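Local structure of probable amino acid aminotransferase (Mycobacterium tuberculosis, 6Q1S) at residues M60-V74 with Y95-V109. The protein is a probable amino acid aminotransferase of the class IV family, modelled as a two-chain assembly with 4'-deoxy-4'-aminopyridoxal-5'-phosphate and 2-oxoglutaric acid bound. Numbering follows the deposited sequence.
Sequences MDLPEPDLPRWRRAV and YSRGREGGSAPTAYV
Trp70 drives the edge of its indole toward the face of the Tyr95 ring, a T-shaped pair with planes at 82°. The six-membered-ring edge does the touching: CZ2 of Trp70 lies between CD1 of Tyr95 and CB of Ala107, 3.5 Å from the latter, and CZ3 of Trp70 lies 3.5 Å from CG2 of Val109, which also touches CB of Ala73 and CG1 of Val74. With Leu93 closing in on Trp70, Val74 and Val109, this is the tightly packed, buried part. With CG anti to the backbone N (chi1 -172°), the Tyr95 ring extends toward the 60-66 loop, and its hydroxyl gives a very short 2.5 Å hydrogen bond to O of Pro63, which lies at the ring edge. Further along, Arg97 reaches end-on to the chain leaving helix 46-59, whose Schellman motif closes at Asp61. NH1 and NH2 both grip O of Met60, in the carbonyl plane and the guanidinium plane alike; the NH2 bond is the straighter, at 158°, and NH1 adds a weak one to O of Asp61. CD2 of Leu62 sits over one guanidinium face, toward its rim, while NE of Arg97 is salt-bridged to Asp30. Nearby, the Asp61 carboxylate pairs with Arg163 and Arg167 of the second subunit. Packing thins on the solvent side, where exposed Pro63 meets Pro105 through a single close pair of ring carbons, CG to CG at 3.8 Å. The axes of helix 67-74 and strand 106-109 approach to 8.6 Å, a helix laid on the antiparallel sheet of a class IV aminotransferase.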
loop_
_atom_site.group_PDB
_atom_site.type_symbol
_atom_site.label_atom_id
_atom_site.label_comp_id
_atom_site.label_asym_id
_atom_site.label_seq_id
_atom_site.Cartn_x
_atom_site.Cartn_y
_atom_site.Cartn_z
ATOM N N MET B 60 -2.267 9.315 9.523
ATOM C CA MET B 60 -1.786 9.595 8.179
ATOM C C MET B 60 -1.544 11.076 7.938
ATOM O O MET B 60 -1.325 11.475 6.789
ATOM C CB MET B 60 -2.770 9.043 7.151
ATOM C CG MET B 60 -2.667 7.541 6.994
ATOM S SD MET B 60 -1.342 7.106 5.858
ATOM C CE MET B 60 -2.090 7.581 4.307
ATOM N N ASP B 61 -1.569 11.891 8.994
ATOM C CA ASP B 61 -1.326 13.330 8.889
ATOM C C ASP B 61 -2.245 13.963 7.851
ATOM O O ASP B 61 -1.846 14.835 7.076
ATOM C CB ASP B 61 0.145 13.613 8.582
ATOM C CG ASP B 61 1.074 13.020 9.620
ATOM O OD1 ASP B 61 0.857 13.270 10.825
ATOM O OD2 ASP B 61 2.016 12.296 9.237
ATOM N N LEU B 62 -3.466 13.511 7.832
ATOM C CA LEU B 62 -4.560 13.974 7.003
ATOM C C LEU B 62 -5.418 14.963 7.778
ATOM O O LEU B 62 -5.513 14.880 9.007
ATOM C CB LEU B 62 -5.426 12.796 6.546
ATOM C CG LEU B 62 -4.894 12.024 5.341
ATOM C CD1 LEU B 62 -5.587 10.678 5.216
ATOM C CD2 LEU B 62 -5.092 12.845 4.083
ATOM N N PRO B 63 -6.043 15.918 7.091
ATOM C CA PRO B 63 -6.944 16.844 7.785
ATOM C C PRO B 63 -8.023 16.086 8.538
ATOM O O PRO B 63 -8.521 15.054 8.081
ATOM C CB PRO B 63 -7.532 17.687 6.648
ATOM C CG PRO B 63 -6.503 17.621 5.569
ATOM C CD PRO B 63 -5.902 16.247 5.662
ATOM N N GLU B 64 -8.366 16.599 9.710
ATOM C CA GLU B 64 -9.330 15.941 10.575
ATOM C C GLU B 64 -10.674 15.853 9.864
ATOM O O GLU B 64 -11.202 16.886 9.424
ATOM C CB GLU B 64 -9.454 16.712 11.886
ATOM C CG GLU B 64 -10.710 16.427 12.683
ATOM C CD GLU B 64 -10.850 17.349 13.877
ATOM O OE1 GLU B 64 -11.981 17.506 14.384
ATOM O OE2 GLU B 64 -9.827 17.921 14.308
ATOM N N PRO B 65 -11.244 14.660 9.702
ATOM C CA PRO B 65 -12.476 14.537 8.912
ATOM C C PRO B 65 -13.636 15.274 9.564
ATOM O O PRO B 65 -13.837 15.217 10.780
ATOM C CB PRO B 65 -12.720 13.024 8.862
ATOM C CG PRO B 65 -11.918 12.459 9.973
ATOM C CD PRO B 65 -10.728 13.348 10.126
ATOM N N ASP B 66 -14.401 15.975 8.732
ATOM C CA ASP B 66 -15.591 16.699 9.170
ATOM C C ASP B 66 -16.723 15.696 9.341
ATOM O O ASP B 66 -17.379 15.314 8.370
ATOM C CB ASP B 66 -15.953 17.777 8.155
ATOM C CG ASP B 66 -16.851 18.847 8.734
ATOM O OD1 ASP B 66 -16.330 19.900 9.157
ATOM O OD2 ASP B 66 -18.081 18.633 8.768
ATOM N N LEU B 67 -16.956 15.257 10.578
ATOM C CA LEU B 67 -17.951 14.211 10.804
ATOM C C LEU B 67 -19.368 14.629 10.425
ATOM O O LEU B 67 -20.089 13.791 9.854
ATOM C CB LEU B 67 -17.905 13.737 12.263
ATOM C CG LEU B 67 -16.650 13.009 12.750
ATOM C CD1 LEU B 67 -15.930 12.318 11.595
ATOM C CD2 LEU B 67 -15.728 13.976 13.463
ATOM N N PRO B 68 -19.840 15.849 10.711
ATOM C CA PRO B 68 -21.173 16.234 10.214
ATOM C C PRO B 68 -21.278 16.203 8.701
ATOM O O PRO B 68 -22.344 15.868 8.167
ATOM C CB PRO B 68 -21.357 17.654 10.765
ATOM C CG PRO B 68 -20.501 17.699 11.973
ATOM C CD PRO B 68 -19.303 16.858 11.644
ATOM N N ARG B 69 -20.200 16.545 7.992
ATOM C CA ARG B 69 -20.214 16.492 6.533
ATOM C C ARG B 69 -20.218 15.052 6.033
ATOM O O ARG B 69 -20.882 14.736 5.038
ATOM C CB ARG B 69 -19.007 17.256 5.983
ATOM C CG ARG B 69 -19.218 17.930 4.635
ATOM C CD ARG B 69 -18.527 19.290 4.610
ATOM N NE ARG B 69 -18.412 19.847 3.264
ATOM C CZ ARG B 69 -17.290 19.846 2.550
ATOM N NH1 ARG B 69 -16.181 19.318 3.053
ATOM N NH2 ARG B 69 -17.274 20.375 1.334
ATOM N N TRP B 70 -19.478 14.167 6.704
ATOM C CA TRP B 70 -19.470 12.759 6.316
ATOM C C TRP B 70 -20.810 12.088 6.598
ATOM O O TRP B 70 -21.257 11.237 5.822
ATOM C CB TRP B 70 -18.336 12.020 7.027
ATOM C CG TRP B 70 -17.008 12.190 6.359
ATOM C CD1 TRP B 70 -15.981 12.992 6.765
ATOM C CD2 TRP B 70 -16.568 11.557 5.151
ATOM N NE1 TRP B 70 -14.925 12.888 5.891
ATOM C CE2 TRP B 70 -15.261 12.013 4.891
ATOM C CE3 TRP B 70 -17.151 10.644 4.267
ATOM C CZ2 TRP B 70 -14.528 11.588 3.786
ATOM C CZ3 TRP B 70 -16.420 10.224 3.170
ATOM C CH2 TRP B 70 -15.124 10.697 2.939
ATOM N N ARG B 71 -21.460 12.438 7.715
ATOM C CA ARG B 71 -22.742 11.815 8.037
ATOM C C ARG B 71 -23.822 12.182 7.026
ATOM O O ARG B 71 -24.747 11.395 6.799
ATOM C CB ARG B 71 -23.194 12.187 9.450
ATOM C CG ARG B 71 -22.426 11.486 10.558
ATOM C CD ARG B 71 -23.088 11.701 11.914
ATOM N NE ARG B 71 -22.561 12.857 12.632
ATOM C CZ ARG B 71 -21.660 12.783 13.606
ATOM N NH1 ARG B 71 -21.184 11.604 13.979
ATOM N NH2 ARG B 71 -21.238 13.885 14.209
ATOM N N ARG B 72 -23.747 13.376 6.437
ATOM C CA ARG B 72 -24.733 13.744 5.426
ATOM C C ARG B 72 -24.499 12.985 4.125
ATOM O O ARG B 72 -25.455 12.527 3.489
ATOM C CB ARG B 72 -24.707 15.251 5.180
ATOM C CG ARG B 72 -25.777 15.725 4.204
ATOM C CD ARG B 72 -25.710 17.226 4.012
ATOM N NE ARG B 72 -24.421 17.644 3.470
ATOM C CZ ARG B 72 -23.981 18.897 3.479
ATOM N NH1 ARG B 72 -24.727 19.858 4.009
ATOM N NH2 ARG B 72 -22.794 19.189 2.965
ATOM N N ALA B 73 -23.237 12.859 3.705
ATOM C CA ALA B 73 -22.940 12.134 2.474
ATOM C C ALA B 73 -23.344 10.667 2.577
ATOM O O ALA B 73 -23.857 10.090 1.613
ATOM C CB ALA B 73 -21.454 12.260 2.137
ATOM N N VAL B 74 -23.128 10.050 3.742
ATOM C CA VAL B 74 -23.543 8.661 3.921
ATOM C C VAL B 74 -25.063 8.560 3.962
ATOM O O VAL B 74 -25.650 7.618 3.418
ATOM C CB VAL B 74 -22.878 8.037 5.165
ATOM C CG1 VAL B 74 -21.369 8.169 5.074
ATOM C CG2 VAL B 74 -23.388 8.651 6.452
ATOM N N TYR B 95 -11.152 8.749 1.423
ATOM C CA TYR B 95 -10.587 9.985 1.962
ATOM C C TYR B 95 -9.101 9.998 1.613
ATOM O O TYR B 95 -8.297 9.328 2.267
ATOM C CB TYR B 95 -10.818 10.081 3.467
ATOM C CG TYR B 95 -10.445 11.412 4.082
ATOM C CD1 TYR B 95 -10.702 12.604 3.420
ATOM C CD2 TYR B 95 -9.863 11.474 5.342
ATOM C CE1 TYR B 95 -10.367 13.822 3.987
ATOM C CE2 TYR B 95 -9.529 12.684 5.918
ATOM C CZ TYR B 95 -9.781 13.855 5.238
ATOM O OH TYR B 95 -9.448 15.063 5.810
ATOM N N SER B 96 -8.742 10.766 0.590
ATOM C CA SER B 96 -7.382 10.817 0.081
ATOM C C SER B 96 -6.753 12.174 0.360
ATOM O O SER B 96 -7.443 13.155 0.650
ATOM C CB SER B 96 -7.357 10.544 -1.425
ATOM O OG SER B 96 -6.337 11.293 -2.062
ATOM N N ARG B 97 -5.423 12.217 0.255
ATOM C CA ARG B 97 -4.690 13.453 0.497
ATOM C C ARG B 97 -4.945 14.507 -0.573
ATOM O O ARG B 97 -4.600 15.675 -0.361
ATOM C CB ARG B 97 -3.190 13.160 0.607
ATOM C CG ARG B 97 -2.409 14.213 1.384
ATOM C CD ARG B 97 -1.000 13.740 1.711
ATOM N NE ARG B 97 -0.999 12.461 2.415
ATOM C CZ ARG B 97 -1.092 12.334 3.736
ATOM N NH1 ARG B 97 -1.189 13.410 4.506
ATOM N NH2 ARG B 97 -1.084 11.130 4.289
ATOM N N GLY B 98 -5.534 14.136 -1.701
ATOM C CA GLY B 98 -5.819 15.092 -2.750
ATOM C C GLY B 98 -4.818 15.029 -3.882
ATOM O O GLY B 98 -4.018 14.098 -4.015
ATOM N N ARG B 99 -4.887 16.052 -4.728
ATOM C CA ARG B 99 -4.003 16.136 -5.878
ATOM C C ARG B 99 -2.591 16.502 -5.431
ATOM O O ARG B 99 -2.388 17.133 -4.391
ATOM C CB ARG B 99 -4.539 17.169 -6.870
ATOM C CG ARG B 99 -5.809 16.709 -7.570
ATOM C CD ARG B 99 -6.357 17.730 -8.556
ATOM N NE ARG B 99 -5.504 17.894 -9.729
ATOM C CZ ARG B 99 -5.780 18.710 -10.741
ATOM N NH1 ARG B 99 -6.891 19.433 -10.721
ATOM N NH2 ARG B 99 -4.955 18.798 -11.776
ATOM N N GLU B 100 -1.606 16.086 -6.225
ATOM C CA GLU B 100 -0.220 16.435 -5.939
ATOM C C GLU B 100 -0.007 17.934 -6.105
ATOM O O GLU B 100 -0.332 18.508 -7.149
ATOM C CB GLU B 100 0.731 15.662 -6.850
ATOM C CG GLU B 100 2.197 15.972 -6.595
ATOM C CD GLU B 100 3.128 15.205 -7.511
ATOM O OE1 GLU B 100 2.634 14.376 -8.306
ATOM O OE2 GLU B 100 4.353 15.432 -7.437
ATOM N N GLY B 101 0.553 18.569 -5.076
ATOM C CA GLY B 101 0.740 20.003 -5.063
ATOM C C GLY B 101 -0.461 20.805 -4.615
ATOM O O GLY B 101 -0.309 21.987 -4.285
ATOM N N GLY B 102 -1.649 20.205 -4.589
ATOM C CA GLY B 102 -2.830 20.879 -4.097
ATOM C C GLY B 102 -2.948 20.770 -2.591
ATOM O O GLY B 102 -2.145 20.133 -1.911
ATOM N N SER B 103 -3.984 21.414 -2.061
ATOM C CA SER B 103 -4.214 21.460 -0.622
ATOM C C SER B 103 -5.475 20.735 -0.186
ATOM O O SER B 103 -5.465 20.062 0.847
ATOM C CB SER B 103 -4.283 22.915 -0.145
ATOM O OG SER B 103 -4.413 22.979 1.266
ATOM N N ALA B 104 -6.559 20.857 -0.938
ATOM C CA ALA B 104 -7.813 20.231 -0.541
ATOM C C ALA B 104 -7.707 18.715 -0.668
ATOM O O ALA B 104 -7.311 18.213 -1.726
ATOM C CB ALA B 104 -8.965 20.753 -1.395
ATOM N N PRO B 105 -8.035 17.959 0.376
ATOM C CA PRO B 105 -8.034 16.501 0.259
ATOM C C PRO B 105 -9.258 15.999 -0.490
ATOM O O PRO B 105 -10.312 16.637 -0.514
ATOM C CB PRO B 105 -8.046 16.034 1.720
ATOM C CG PRO B 105 -8.712 17.137 2.455
ATOM C CD PRO B 105 -8.318 18.408 1.749
ATOM N N THR B 106 -9.104 14.827 -1.103
ATOM C CA THR B 106 -10.186 14.188 -1.839
ATOM C C THR B 106 -11.030 13.357 -0.881
ATOM O O THR B 106 -10.492 12.597 -0.070
ATOM C CB THR B 106 -9.634 13.306 -2.960
ATOM O OG1 THR B 106 -8.755 14.077 -3.791
ATOM C CG2 THR B 106 -10.768 12.754 -3.810
ATOM N N ALA B 107 -12.349 13.519 -0.965
ATOM C CA ALA B 107 -13.261 12.841 -0.052
ATOM C C ALA B 107 -14.589 12.599 -0.750
ATOM O O ALA B 107 -15.196 13.542 -1.263
ATOM C CB ALA B 107 -13.471 13.668 1.218
ATOM N N TYR B 108 -15.037 11.345 -0.775
ATOM C CA TYR B 108 -16.343 11.035 -1.342
ATOM C C TYR B 108 -16.855 9.728 -0.753
ATOM O O TYR B 108 -16.126 8.990 -0.084
ATOM C CB TYR B 108 -16.302 10.973 -2.874
ATOM C CG TYR B 108 -15.408 9.902 -3.457
ATOM C CD1 TYR B 108 -14.065 10.152 -3.712
ATOM C CD2 TYR B 108 -15.913 8.649 -3.779
ATOM C CE1 TYR B 108 -13.249 9.179 -4.255
ATOM C CE2 TYR B 108 -15.103 7.671 -4.321
ATOM C CZ TYR B 108 -13.773 7.942 -4.559
ATOM O OH TYR B 108 -12.967 6.969 -5.103
ATOM N N VAL B 109 -18.131 9.455 -1.018
ATOM C CA VAL B 109 -18.826 8.271 -0.532
ATOM C C VAL B 109 -19.318 7.478 -1.733
ATOM O O VAL B 109 -19.836 8.052 -2.697
ATOM C CB VAL B 109 -19.999 8.660 0.393
ATOM C CG1 VAL B 109 -20.950 7.489 0.597
ATOM C CG2 VAL B 109 -19.478 9.166 1.724
#